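Local coordinates for protein FACT-Spt16 (Cicer arietinum, PDB 5CE6) that probably binds histones H3-H4 as the N-terminal domain of SPT16, a subunit of the histone chaperone complex FACT that acts in transcription, at residues Y205-A210 against R305-S311; L212-M217 against C300-A304; M136-I140 against L172-K176; A53-P59 against E84-T90; Y291-V297 against S420-S426. All coordinates share one frame; numbering follows the deposited sequence. Where two conformers were deposited one is given.

Interaction 1 of 5, residues Y205-A210 against R305-S311; sequences YIKRAA and RYKSYCS. With ACT (acetate ion), chain B.
Tyr205 on the helix and Lys307 in the facing turn both hold CG anti to the carbonyl carbon (chi1 -58° and -64°), and bends at chi3 and chi4 then fold the end of the lysine chain over one face of the tyrosine ring. Lys307 CD lies 3.8 Å from the Tyr205 ring centroid, close to the ring normal, in a CH-pi contact, while Lys307 CE approaches Tyr205 CZ to 3.4 Å. A second CH-pi contact has its donor on the helix: Arg208 CB sits over a face of Tyr306, 4.0 Å from that ring's centroid, before the guanidinium leads away. Alongside, Ala209 CB meets Tyr306 CB, and Ile206 CG1 meets Tyr309 CB, each at 3.7 Å. Tyr309 CD1 comes in at the edge of the Tyr205 ring, with the two planes oblique. Without the ring, as with an alanine in place of Tyr205, the Lys307 methylenes would probably lose their aromatic platform and Tyr309 its support on one side. Arg305, just before the type I' turn from Tyr306 to Tyr309, bonds Ser308 O through NE at 2.9 Å and holds an acetate, probably from the crystallisation liquor, through NH2. The phenol oxygens of Tyr205 and Tyr309 are engaged by Glu201 and Glu202 of the same helix. With these polar ends occupied, hairpin and helix are joined here by dispersion and CH-pi forces, not direct hydrogen bonds.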
# COMPACT_ATOMS: atom_id res chain seq x y z
N TYR A 205 0.23 -13.80 -4.84
CA TYR A 205 -0.48 -12.69 -5.50
C TYR A 205 0.38 -11.44 -5.62
O TYR A 205 0.35 -10.76 -6.64
CB TYR A 205 -1.81 -12.38 -4.79
CG TYR A 205 -2.74 -13.58 -4.73
CD1 TYR A 205 -2.63 -14.62 -5.67
CD2 TYR A 205 -3.71 -13.69 -3.76
CE1 TYR A 205 -3.47 -15.72 -5.62
CE2 TYR A 205 -4.56 -14.80 -3.71
CZ TYR A 205 -4.43 -15.80 -4.65
OH TYR A 205 -5.25 -16.91 -4.61
N ILE A 206 1.16 -11.13 -4.58
CA ILE A 206 2.08 -9.99 -4.63
C ILE A 206 3.16 -10.21 -5.69
O ILE A 206 3.51 -9.28 -6.43
CB ILE A 206 2.71 -9.72 -3.24
CG1 ILE A 206 1.61 -9.29 -2.26
CG2 ILE A 206 3.82 -8.67 -3.33
CD1 ILE A 206 2.05 -9.21 -0.79
N LYS A 207 3.70 -11.42 -5.78
CA LYS A 207 4.69 -11.72 -6.81
C LYS A 207 4.09 -11.59 -8.20
O LYS A 207 4.76 -11.09 -9.11
CB LYS A 207 5.27 -13.12 -6.63
CG LYS A 207 6.14 -13.27 -5.40
CD LYS A 207 6.60 -14.73 -5.27
CE LYS A 207 7.72 -14.90 -4.26
NZ LYS A 207 8.18 -16.33 -4.21
N ARG A 208 2.86 -12.07 -8.39
CA ARG A 208 2.17 -11.92 -9.67
C ARG A 208 2.05 -10.44 -10.01
O ARG A 208 2.35 -10.02 -11.12
CB ARG A 208 0.78 -12.57 -9.66
CG ARG A 208 0.79 -14.08 -9.36
CD ARG A 208 1.28 -14.92 -10.53
NE ARG A 208 1.32 -16.35 -10.20
CZ ARG A 208 2.44 -17.01 -9.90
NH1 ARG A 208 3.60 -16.37 -9.89
NH2 ARG A 208 2.39 -18.31 -9.59
N ALA A 209 1.60 -9.65 -9.04
CA ALA A 209 1.44 -8.21 -9.21
C ALA A 209 2.78 -7.57 -9.56
O ALA A 209 2.87 -6.79 -10.50
CB ALA A 209 0.88 -7.59 -7.95
N ALA A 210 3.81 -7.92 -8.79
CA ALA A 210 5.15 -7.37 -9.01
C ALA A 210 5.75 -7.76 -10.35
O ALA A 210 6.49 -6.98 -10.96
CB ALA A 210 6.08 -7.76 -7.87
N ARG A 305 -1.80 -4.06 -9.30
CA ARG A 305 -2.45 -4.74 -8.19
C ARG A 305 -3.03 -6.04 -8.73
O ARG A 305 -3.59 -6.07 -9.83
CB ARG A 305 -3.57 -3.84 -7.65
CG ARG A 305 -3.95 -4.09 -6.20
CD ARG A 305 -5.03 -3.10 -5.75
NE ARG A 305 -5.41 -3.30 -4.35
CZ ARG A 305 -6.42 -2.67 -3.75
NH1 ARG A 305 -7.16 -1.81 -4.43
NH2 ARG A 305 -6.69 -2.91 -2.47
N TYR A 306 -2.88 -7.12 -7.98
CA TYR A 306 -3.38 -8.41 -8.44
C TYR A 306 -4.19 -9.09 -7.35
O TYR A 306 -3.69 -9.33 -6.26
CB TYR A 306 -2.22 -9.32 -8.88
CG TYR A 306 -2.69 -10.62 -9.50
CD1 TYR A 306 -3.20 -10.65 -10.80
CD2 TYR A 306 -2.62 -11.82 -8.81
CE1 TYR A 306 -3.63 -11.84 -11.38
CE2 TYR A 306 -3.04 -13.01 -9.38
CZ TYR A 306 -3.54 -13.01 -10.67
OH TYR A 306 -3.97 -14.19 -11.24
N LYS A 307 -5.45 -9.39 -7.66
CA LYS A 307 -6.39 -9.91 -6.67
C LYS A 307 -6.36 -9.10 -5.38
O LYS A 307 -6.40 -9.65 -4.27
CB LYS A 307 -6.16 -11.41 -6.41
CG LYS A 307 -6.42 -12.29 -7.63
CD LYS A 307 -6.12 -13.75 -7.37
CE LYS A 307 -7.05 -14.34 -6.34
NZ LYS A 307 -8.47 -14.34 -6.81
N SER A 308 -6.30 -7.77 -5.55
CA SER A 308 -6.25 -6.78 -4.47
C SER A 308 -4.90 -6.58 -3.80
O SER A 308 -4.78 -5.71 -2.94
CB SER A 308 -7.34 -7.00 -3.40
OG SER A 308 -8.62 -6.94 -3.99
N TYR A 309 -3.88 -7.35 -4.19
CA TYR A 309 -2.55 -7.22 -3.60
C TYR A 309 -1.66 -6.31 -4.41
O TYR A 309 -1.48 -6.52 -5.61
CB TYR A 309 -1.89 -8.60 -3.39
CG TYR A 309 -2.56 -9.31 -2.24
CD1 TYR A 309 -3.75 -10.02 -2.44
CD2 TYR A 309 -2.07 -9.20 -0.95
CE1 TYR A 309 -4.41 -10.63 -1.39
CE2 TYR A 309 -2.73 -9.81 0.12
CZ TYR A 309 -3.89 -10.51 -0.11
OH TYR A 309 -4.55 -11.11 0.94
N CYS A 310 -1.11 -5.30 -3.75
CA CYS A 310 -0.37 -4.24 -4.41
C CYS A 310 1.10 -4.59 -4.60
O CYS A 310 1.64 -5.48 -3.93
CB CYS A 310 -0.43 -2.94 -3.60
SG CYS A 310 -2.09 -2.25 -3.41
N SER A 311 1.75 -3.86 -5.50
CA SER A 311 3.18 -3.96 -5.73
C SER A 311 3.62 -2.60 -6.21
O SER A 311 2.79 -1.76 -6.55
CB SER A 311 3.52 -5.04 -6.77
OG SER A 311 2.96 -4.71 -8.04
C ACT B . -8.39 -0.67 -0.20
O ACT B . -8.97 0.40 0.12
OXT ACT B . -8.52 -1.03 -1.39
CH3 ACT B . -7.61 -1.46 0.81

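Interaction 2 of 5, residues L212-M217 against C300-A304; sequences LTGSVM and CAVGA
Thr213 and Ala304 mark where the two backbones come together, their CA atoms 5.2 Å apart. Helix 212-217 runs over strand 300-302 at 148° between N-to-C directions, and the segment axes approach to 9.4 Å. That separation is filled by side chains from both elements. Thr213 divides its two branches between different tasks: with OG1 anti to the carbonyl carbon (chi1 -67°), the hydroxyl accepts the Ala304 amide at 2.8 Å, Ala304 N to Thr213 OG1, and the N-H points at it with an angle of 157°. Its methyl CG2 rests 3.4 Å from Val302 O. The same hydroxyl is bonded to Ser311 OG and to Ala209 O, so three polar groups grip one buried oxygen. A valine in place of Thr213 would probably leave the Ala304 N-H without its acceptor and Ser311 OG with one partner fewer, held by Ala304 O. Further along the helix, Met217 bends at chi2 and chi3, which curls its CE down to 3.6 Å from Cys300 O and 4.0 Å from Val302 CG1. At the other end Leu212 CD2 closes on Ala304 CB at 3.7 Å. Helix 237-249 adds Thr244 and Ile248 around Val302. A long helix packed on one face of the curled sheet, nearly antiparallel to this strand, is consistent with the pita-bread fold of the M24 metallopeptidase family, to which this lobe is related.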
# COMPACT_ATOMS: atom_id res chain seq x y z
N LEU A 212 4.05 -8.25 -13.13
CA LEU A 212 3.40 -7.36 -14.09
C LEU A 212 3.97 -5.95 -13.99
O LEU A 212 4.29 -5.33 -15.00
CB LEU A 212 1.89 -7.34 -13.85
CG LEU A 212 1.10 -6.31 -14.66
CD1 LEU A 212 1.32 -6.54 -16.14
CD2 LEU A 212 -0.37 -6.42 -14.32
N THR A 213 4.09 -5.46 -12.76
CA THR A 213 4.67 -4.13 -12.51
C THR A 213 6.04 -3.99 -13.17
O THR A 213 6.32 -3.01 -13.88
CB THR A 213 4.79 -3.89 -11.00
OG1 THR A 213 3.47 -3.79 -10.44
CG2 THR A 213 5.55 -2.60 -10.70
N GLY A 214 6.90 -4.97 -12.93
CA GLY A 214 8.23 -4.96 -13.51
C GLY A 214 8.21 -5.09 -15.02
O GLY A 214 8.99 -4.43 -15.72
N SER A 215 7.31 -5.93 -15.52
CA SER A 215 7.19 -6.15 -16.96
C SER A 215 6.75 -4.88 -17.67
O SER A 215 7.22 -4.57 -18.77
CB SER A 215 6.18 -7.27 -17.26
OG SER A 215 6.53 -8.46 -16.60
N VAL A 216 5.83 -4.15 -17.04
CA VAL A 216 5.37 -2.88 -17.57
C VAL A 216 6.52 -1.86 -17.62
O VAL A 216 6.70 -1.17 -18.63
CB VAL A 216 4.18 -2.34 -16.76
CG1 VAL A 216 3.89 -0.89 -17.10
CG2 VAL A 216 2.96 -3.21 -17.00
N MET A 217 7.31 -1.77 -16.56
CA MET A 217 8.44 -0.84 -16.55
C MET A 217 9.45 -1.22 -17.62
O MET A 217 9.90 -0.37 -18.39
CB MET A 217 9.13 -0.82 -15.18
CG MET A 217 10.36 0.08 -15.13
SD MET A 217 9.94 1.83 -15.26
CE MET A 217 9.37 2.16 -13.61
N CYS A 300 9.92 7.69 -12.97
CA CYS A 300 8.70 6.93 -13.22
C CYS A 300 8.42 5.96 -12.09
O CYS A 300 9.28 5.16 -11.71
CB CYS A 300 8.77 6.13 -14.53
SG CYS A 300 7.32 5.03 -14.77
N ALA A 301 7.22 6.04 -11.55
CA ALA A 301 6.77 5.08 -10.53
C ALA A 301 5.48 4.44 -11.01
O ALA A 301 4.55 5.14 -11.41
CB ALA A 301 6.56 5.77 -9.18
N VAL A 302 5.43 3.12 -10.98
CA VAL A 302 4.22 2.42 -11.41
C VAL A 302 3.94 1.25 -10.49
O VAL A 302 4.85 0.61 -9.98
CB VAL A 302 4.35 1.96 -12.89
CG1 VAL A 302 5.56 1.11 -13.09
CG2 VAL A 302 3.12 1.22 -13.34
N GLY A 303 2.66 0.97 -10.25
CA GLY A 303 2.35 -0.21 -9.46
C GLY A 303 1.08 -0.87 -9.94
O GLY A 303 0.06 -0.21 -10.15
N ALA A 304 1.16 -2.19 -10.13
CA ALA A 304 0.00 -3.00 -10.49
C ALA A 304 -0.51 -3.75 -9.27
O ALA A 304 0.25 -4.03 -8.33
CB ALA A 304 0.35 -3.99 -11.59

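Interaction 3 of 5, residues M136-I140 against L172-K176; sequences MDAII and LWAEK
Met136 and Trp173 form the tight side of this helix pair. The methionine chain is extended beyond CG and passes the indole at its edge, Met136 CB lying 3.8 Å from Trp173 CE3. Its sulfur is 5.4 Å from the centroid of the six-membered ring, an edgewise Met-aromatic contact, and Met136 SD also touches Leu172 CG at 3.7 Å. Ile140 slides past the indole in the opposite direction and places CD1 3.7 Å from Trp173 CZ3. The outer side is more open. There Lys176 runs past the methionine, its CD against Met136 CB at 3.6 Å, and a bend at chi4 (-69°) brings its amino group to Asp137. Lys176 NZ meets Asp137 OD1 at 3.0 Å in a salt bridge, on the syn side but tilted from the carboxylate plane. The segment axes cross at -38° and stay 10.9 Å apart, a distance bridged by these long side chains. Beneath them lies the sheet: Trp173 packs on Ile86 and Val88 of strand 85-89, and Met136 and Ile139 reach Leu97 of strand 93-98.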
# COMPACT_ATOMS: atom_id res chain seq x y z
N MET A 136 -28.49 0.39 14.00
CA MET A 136 -27.29 0.81 14.71
C MET A 136 -27.53 0.76 16.22
O MET A 136 -26.67 0.32 16.98
CB MET A 136 -26.86 2.21 14.29
CG MET A 136 -26.60 2.36 12.80
SD MET A 136 -26.01 4.02 12.37
CE MET A 136 -25.94 3.91 10.59
N ASP A 137 -28.72 1.21 16.65
CA ASP A 137 -29.08 1.16 18.07
C ASP A 137 -29.10 -0.28 18.58
O ASP A 137 -28.66 -0.56 19.70
CB ASP A 137 -30.44 1.82 18.31
CG ASP A 137 -30.42 3.32 18.09
OD1 ASP A 137 -29.32 3.91 18.11
OD2 ASP A 137 -31.51 3.91 17.90
N ALA A 138 -29.62 -1.20 17.77
CA ALA A 138 -29.68 -2.61 18.15
C ALA A 138 -28.27 -3.18 18.30
O ALA A 138 -27.98 -3.90 19.26
CB ALA A 138 -30.47 -3.40 17.13
N ILE A 139 -27.41 -2.87 17.34
CA ILE A 139 -26.02 -3.31 17.39
C ILE A 139 -25.33 -2.77 18.65
O ILE A 139 -24.61 -3.50 19.35
CB ILE A 139 -25.24 -2.89 16.13
CG1 ILE A 139 -25.81 -3.58 14.88
CG2 ILE A 139 -23.77 -3.22 16.28
CD1 ILE A 139 -25.06 -3.26 13.60
N ILE A 140 -25.56 -1.49 18.94
CA ILE A 140 -24.98 -0.85 20.11
C ILE A 140 -25.49 -1.49 21.42
O ILE A 140 -24.71 -1.68 22.36
CB ILE A 140 -25.20 0.68 20.07
CG1 ILE A 140 -24.25 1.32 19.04
CG2 ILE A 140 -24.99 1.31 21.44
CD1 ILE A 140 -24.80 2.57 18.37
N LEU A 172 -23.60 8.83 10.49
CA LEU A 172 -24.54 8.53 11.56
C LEU A 172 -23.92 7.55 12.56
O LEU A 172 -24.02 7.74 13.78
CB LEU A 172 -25.84 7.97 10.98
CG LEU A 172 -26.92 7.56 11.99
CD1 LEU A 172 -27.27 8.74 12.89
CD2 LEU A 172 -28.17 7.05 11.29
N TRP A 173 -23.27 6.51 12.03
CA TRP A 173 -22.67 5.49 12.87
C TRP A 173 -21.61 6.10 13.79
O TRP A 173 -21.58 5.81 14.99
CB TRP A 173 -22.06 4.38 12.00
CG TRP A 173 -21.28 3.34 12.76
CD1 TRP A 173 -19.94 3.07 12.64
CD2 TRP A 173 -21.78 2.43 13.75
NE1 TRP A 173 -19.59 2.06 13.49
CE2 TRP A 173 -20.69 1.64 14.18
CE3 TRP A 173 -23.05 2.21 14.31
CZ2 TRP A 173 -20.83 0.64 15.15
CZ3 TRP A 173 -23.18 1.21 15.28
CH2 TRP A 173 -22.08 0.44 15.69
N ALA A 174 -20.75 6.93 13.22
CA ALA A 174 -19.71 7.59 14.00
C ALA A 174 -20.32 8.44 15.10
O ALA A 174 -19.82 8.48 16.22
CB ALA A 174 -18.81 8.42 13.10
N GLU A 175 -21.42 9.12 14.78
CA GLU A 175 -22.12 9.96 15.75
C GLU A 175 -22.74 9.12 16.86
O GLU A 175 -22.73 9.50 18.03
CB GLU A 175 -23.18 10.83 15.07
CG GLU A 175 -23.87 11.81 16.02
CD GLU A 175 -24.34 13.08 15.33
OE1 GLU A 175 -24.67 13.03 14.12
OE2 GLU A 175 -24.38 14.14 16.00
N LYS A 176 -23.28 7.96 16.49
CA LYS A 176 -23.91 7.07 17.46
C LYS A 176 -22.90 6.38 18.38
O LYS A 176 -23.18 6.15 19.55
CB LYS A 176 -24.79 6.03 16.75
CG LYS A 176 -26.10 6.60 16.22
CD LYS A 176 -27.05 5.52 15.72
CE LYS A 176 -28.43 6.08 15.39
NZ LYS A 176 -29.17 6.51 16.60

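Interaction 4 of 5, residues A53-P59 against E84-T90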
# COMPACT_ATOMS: atom_id res chain seq x y z
N ALA A 53 -15.10 -5.07 21.78
CA ALA A 53 -15.73 -5.18 20.47
C ALA A 53 -14.98 -4.30 19.47
O ALA A 53 -14.35 -3.32 19.87
CB ALA A 53 -17.20 -4.79 20.55
N ILE A 54 -15.04 -4.65 18.18
CA ILE A 54 -14.35 -3.87 17.15
C ILE A 54 -15.31 -3.56 16.01
O ILE A 54 -15.96 -4.46 15.48
CB ILE A 54 -13.13 -4.63 16.59
CG1 ILE A 54 -12.09 -4.85 17.70
CG2 ILE A 54 -12.51 -3.89 15.40
CD1 ILE A 54 -11.03 -5.85 17.35
N ALA A 55 -15.39 -2.28 15.64
CA ALA A 55 -16.30 -1.84 14.59
C ALA A 55 -15.51 -1.37 13.38
O ALA A 55 -14.60 -0.55 13.51
CB ALA A 55 -17.19 -0.69 15.09
N VAL A 56 -15.85 -1.91 12.21
CA VAL A 56 -15.25 -1.42 10.97
C VAL A 56 -16.38 -1.02 10.04
O VAL A 56 -17.46 -1.61 10.07
CB VAL A 56 -14.31 -2.45 10.29
CG1 VAL A 56 -13.31 -3.01 11.29
CG2 VAL A 56 -15.10 -3.57 9.64
N ALA A 57 -16.15 0.00 9.22
CA ALA A 57 -17.20 0.52 8.35
C ALA A 57 -16.63 1.07 7.06
O ALA A 57 -15.60 1.75 7.07
CB ALA A 57 -18.01 1.59 9.08
N CYS A 58 -17.28 0.76 5.95
CA CYS A 58 -16.84 1.18 4.63
C CYS A 58 -17.89 2.06 3.97
O CYS A 58 -19.08 1.78 4.08
CB CYS A 58 -16.56 -0.03 3.75
SG CYS A 58 -15.19 -0.99 4.37
N PRO A 59 -17.46 3.13 3.29
CA PRO A 59 -18.34 4.11 2.65
C PRO A 59 -18.91 3.58 1.34
O PRO A 59 -18.50 2.52 0.88
CB PRO A 59 -17.39 5.29 2.38
CG PRO A 59 -16.08 4.67 2.18
CD PRO A 59 -16.03 3.48 3.12
N GLU A 84 -20.73 0.68 1.86
CA GLU A 84 -21.85 1.06 2.72
C GLU A 84 -22.27 -0.07 3.67
O GLU A 84 -23.45 -0.42 3.79
CB GLU A 84 -23.04 1.58 1.90
CG GLU A 84 -23.95 2.51 2.67
CD GLU A 84 -25.06 3.09 1.82
OE1 GLU A 84 -25.73 2.32 1.10
OE2 GLU A 84 -25.25 4.32 1.87
N THR A 85 -21.27 -0.63 4.35
CA THR A 85 -21.49 -1.74 5.27
C THR A 85 -20.77 -1.47 6.58
O THR A 85 -19.65 -0.98 6.59
CB THR A 85 -21.00 -3.07 4.66
OG1 THR A 85 -21.77 -3.38 3.50
CG2 THR A 85 -21.12 -4.22 5.65
N ILE A 86 -21.44 -1.77 7.70
CA ILE A 86 -20.81 -1.71 9.01
C ILE A 86 -20.71 -3.13 9.57
O ILE A 86 -21.68 -3.88 9.54
CB ILE A 86 -21.64 -0.87 9.97
CG1 ILE A 86 -21.72 0.59 9.48
CG2 ILE A 86 -21.09 -0.94 11.38
CD1 ILE A 86 -22.92 1.35 10.07
N MET A 87 -19.54 -3.50 10.09
CA MET A 87 -19.38 -4.82 10.70
C MET A 87 -18.80 -4.67 12.09
O MET A 87 -17.78 -4.00 12.27
CB MET A 87 -18.48 -5.70 9.83
CG MET A 87 -18.25 -7.09 10.36
SD MET A 87 -17.60 -8.16 9.06
CE MET A 87 -16.11 -7.29 8.60
N VAL A 88 -19.45 -5.29 13.07
CA VAL A 88 -19.01 -5.20 14.46
C VAL A 88 -18.73 -6.57 15.06
O VAL A 88 -19.62 -7.42 15.15
CB VAL A 88 -20.03 -4.46 15.34
CG1 VAL A 88 -19.58 -4.46 16.79
CG2 VAL A 88 -20.21 -3.02 14.85
N PHE A 89 -17.49 -6.77 15.49
CA PHE A 89 -17.09 -8.03 16.10
C PHE A 89 -17.22 -7.95 17.60
O PHE A 89 -16.78 -6.98 18.20
CB PHE A 89 -15.63 -8.32 15.76
CG PHE A 89 -15.35 -8.36 14.29
CD1 PHE A 89 -14.96 -7.22 13.61
CD2 PHE A 89 -15.47 -9.55 13.60
CE1 PHE A 89 -14.70 -7.25 12.25
CE2 PHE A 89 -15.22 -9.61 12.24
CZ PHE A 89 -14.83 -8.46 11.56
N THR A 90 -17.86 -8.95 18.20
CA THR A 90 -17.88 -9.08 19.65
C THR A 90 -17.34 -10.46 20.01
O THR A 90 -17.01 -11.24 19.12
CB THR A 90 -19.29 -8.88 20.26
OG1 THR A 90 -20.09 -10.05 20.05
CG2 THR A 90 -20.00 -7.68 19.68
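Ile54 and Phe89 exchange both backbone bonds of an antiparallel hydrogen-bonded pair, Phe89 N reaching Ile54 O at 2.8 Å. The next such pair, Val56 with Met87, is straighter: Val56 N to Met87 O and Met87 N to Val56 O are each 2.8 Å with angles of 175°, and both donors lie nearly along the C=O axis. At Cys58 the pairing loses symmetry, for Cys58 N meets Thr85 O at 3.0 Å whereas the return bond from Thr85 N to Cys58 O stretches to 3.3 Å. Glu84 N bonds Pro59 O at 3.1 Å, coming from above the carbonyl plane. Backbone polar groups of Ala55, Val88 and Ile86 turn outward to bond Gly158, His95 and Leu97, and Ala57 O takes a weak bond from Ser70 OG. Between the bonds, alanines meet branched chains, Ala55 CB lying 3.8 Å from Val88 CG2. On the other face Met87 bends at chi3 (59°) to lay its CE 4.0 Å from Val56 CG2, beneath helix 69-78. Glu84 and Thr85 both face Cys58, with Glu84 at positive phi: a G1 beta bulge at the start of strand 85-89, which with strand 53-58 forms the antiparallel centre of the N-terminal lobe's mixed sheet.

Interaction 5 of 5, residues Y291-V297 against S420-S426; sequences YYDSASV and SKNKVFS. With K (potassium ion), chain D.
Ser296 and Asn422 bring the backbones to 6.2 Å between CA atoms, where the loop leading into strand 296-306 faces a type I turn from Ser420 to Lys423. Lys421 lays its chain over one face of the Tyr291 ring: Lys421 CG lies 3.7 Å from the centroid, only 6° off the normal, in a CH-pi contact. The bend at chi2 (94°) carries the rest of that chain across the ring, and the amino end leads away. Beside this pair sits a potassium ion, bound by Ala295 O and Ser420 OG, each at 2.9 Å, and by a water. That water also bonds Tyr291 OH and the Lys421 amide. Asn422 belongs to the site too, but ND2 is modelled toward the ion, so its part as a ligand remains doubtful. ND2 also donates to a second water, 3.2 Å away, which bonds Tyr291 O and Val297 O. Deeper in, Val297 CG2 packs on Phe425 CB at 4.1 Å and lies 3.6 Å from Ser426 O, a buried carbonyl without a partner. The two segments thus share a cation and two waters in place of direct hydrogen bonds, and the ion's charge would probably polarise Ala295 O and the bound water that ties Tyr291 to the turn.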
# COMPACT_ATOMS: atom_id res chain seq x y z
N TYR A 291 10.73 16.16 -20.46
CA TYR A 291 11.92 16.97 -20.73
C TYR A 291 13.14 16.09 -20.72
O TYR A 291 13.37 15.34 -19.76
CB TYR A 291 12.07 18.09 -19.70
CG TYR A 291 13.16 19.08 -20.04
CD1 TYR A 291 12.89 20.16 -20.87
CD2 TYR A 291 14.44 18.94 -19.54
CE1 TYR A 291 13.88 21.07 -21.19
CE2 TYR A 291 15.44 19.84 -19.85
CZ TYR A 291 15.14 20.91 -20.68
OH TYR A 291 16.13 21.82 -21.00
N TYR A 292 13.95 16.17 -21.77
CA TYR A 292 15.08 15.27 -21.90
C TYR A 292 16.30 15.89 -22.56
O TYR A 292 17.10 15.18 -23.16
CB TYR A 292 14.67 13.98 -22.65
CG TYR A 292 13.86 14.23 -23.89
CD1 TYR A 292 14.47 14.64 -25.07
CD2 TYR A 292 12.48 14.08 -23.88
CE1 TYR A 292 13.74 14.89 -26.20
CE2 TYR A 292 11.73 14.33 -25.01
CZ TYR A 292 12.37 14.73 -26.17
OH TYR A 292 11.62 14.97 -27.30
N ASP A 293 16.45 17.20 -22.44
CA ASP A 293 17.68 17.82 -22.92
C ASP A 293 18.83 17.48 -21.97
O ASP A 293 18.67 16.68 -21.06
CB ASP A 293 17.50 19.33 -23.07
CG ASP A 293 18.34 19.90 -24.21
OD1 ASP A 293 19.57 19.68 -24.22
OD2 ASP A 293 17.76 20.55 -25.10
N SER A 294 20.00 18.08 -22.20
CA SER A 294 21.18 17.74 -21.40
C SER A 294 20.98 17.94 -19.90
O SER A 294 20.23 18.83 -19.49
CB SER A 294 22.40 18.53 -21.88
OG SER A 294 22.86 18.03 -23.12
N ALA A 295 21.65 17.11 -19.11
CA ALA A 295 21.58 17.18 -17.64
C ALA A 295 20.15 17.06 -17.13
O ALA A 295 19.69 17.85 -16.30
CB ALA A 295 22.22 18.46 -17.13
N SER A 296 19.45 16.04 -17.62
CA SER A 296 18.05 15.84 -17.26
C SER A 296 17.83 14.55 -16.52
O SER A 296 18.58 13.59 -16.67
CB SER A 296 17.18 15.84 -18.51
OG SER A 296 17.04 17.15 -19.01
N VAL A 297 16.78 14.51 -15.70
CA VAL A 297 16.38 13.25 -15.08
C VAL A 297 14.88 13.06 -15.25
O VAL A 297 14.13 14.03 -15.37
CB VAL A 297 16.78 13.15 -13.59
CG1 VAL A 297 18.28 13.34 -13.40
CG2 VAL A 297 16.03 14.15 -12.77
N SER A 420 20.05 25.32 -15.86
CA SER A 420 19.32 24.20 -16.45
C SER A 420 17.90 24.03 -15.91
O SER A 420 17.56 24.50 -14.82
CB SER A 420 20.10 22.89 -16.26
OG SER A 420 19.43 22.05 -15.34
N LYS A 421 17.08 23.35 -16.69
CA LYS A 421 15.69 23.09 -16.33
C LYS A 421 15.61 22.32 -15.01
O LYS A 421 14.66 22.49 -14.24
CB LYS A 421 15.05 22.27 -17.45
CG LYS A 421 13.58 22.02 -17.29
CD LYS A 421 12.79 23.07 -18.03
CE LYS A 421 11.30 22.75 -18.00
NZ LYS A 421 10.51 23.99 -18.26
N ASN A 422 16.60 21.46 -14.78
CA ASN A 422 16.68 20.63 -13.59
C ASN A 422 17.63 21.18 -12.53
O ASN A 422 18.23 20.41 -11.78
CB ASN A 422 17.09 19.20 -13.97
CG ASN A 422 15.97 18.42 -14.67
OD1 ASN A 422 15.08 17.89 -14.01
ND2 ASN A 422 16.00 18.38 -16.00
N LYS A 423 17.76 22.51 -12.50
CA LYS A 423 18.51 23.24 -11.48
C LYS A 423 18.31 22.63 -10.10
O LYS A 423 19.26 22.38 -9.36
CB LYS A 423 18.08 24.71 -11.46
CG LYS A 423 18.46 25.46 -10.18
CD LYS A 423 18.01 26.91 -10.22
CE LYS A 423 18.25 27.60 -8.88
NZ LYS A 423 18.09 29.09 -9.00
N VAL A 424 17.05 22.35 -9.79
CA VAL A 424 16.71 21.56 -8.63
C VAL A 424 16.09 20.28 -9.17
O VAL A 424 15.17 20.33 -10.00
CB VAL A 424 15.71 22.31 -7.73
CG1 VAL A 424 15.34 21.48 -6.54
CG2 VAL A 424 16.30 23.64 -7.29
N PHE A 425 16.60 19.12 -8.74
CA PHE A 425 16.08 17.85 -9.22
C PHE A 425 15.93 16.85 -8.09
O PHE A 425 16.42 17.07 -6.98
CB PHE A 425 16.99 17.26 -10.30
CG PHE A 425 18.32 16.77 -9.79
CD1 PHE A 425 19.37 17.65 -9.58
CD2 PHE A 425 18.52 15.42 -9.51
CE1 PHE A 425 20.60 17.21 -9.11
CE2 PHE A 425 19.74 14.96 -9.03
CZ PHE A 425 20.78 15.85 -8.83
N SER A 426 15.22 15.76 -8.36
CA SER A 426 15.08 14.70 -7.38
C SER A 426 15.38 13.36 -8.06
O SER A 426 15.44 13.29 -9.29
CB SER A 426 13.67 14.70 -6.77
OG SER A 426 13.41 15.94 -6.11
K K D . 18.12 20.14 -17.13
O HOH W 1 14.03 16.11 -17.21
O HOH W 2 18.03 22.22 -19.19

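How the interactions relate
From the N terminus, interaction 4 closes first, pairing two strands of the N-terminal lobe around residues 60-83. Interaction 3 follows in series and lays its two helices on the same sheet, Trp173 and Ile139 packing against Val88. The other three belong to the metallopeptidase-like lobe. Interaction 1 closes the loop from 205 to 311, and interaction 2 is nested within it; they meet where Ser311 OG probably bonds Thr213 OG1 and Ala304 O, joining helix 200-230 to the hairpin. Interaction 5 opens inside both loops but closes at 420-426, crossing them and tying the loop before strand 296-306, through potassium, to the turn before strand 424-435.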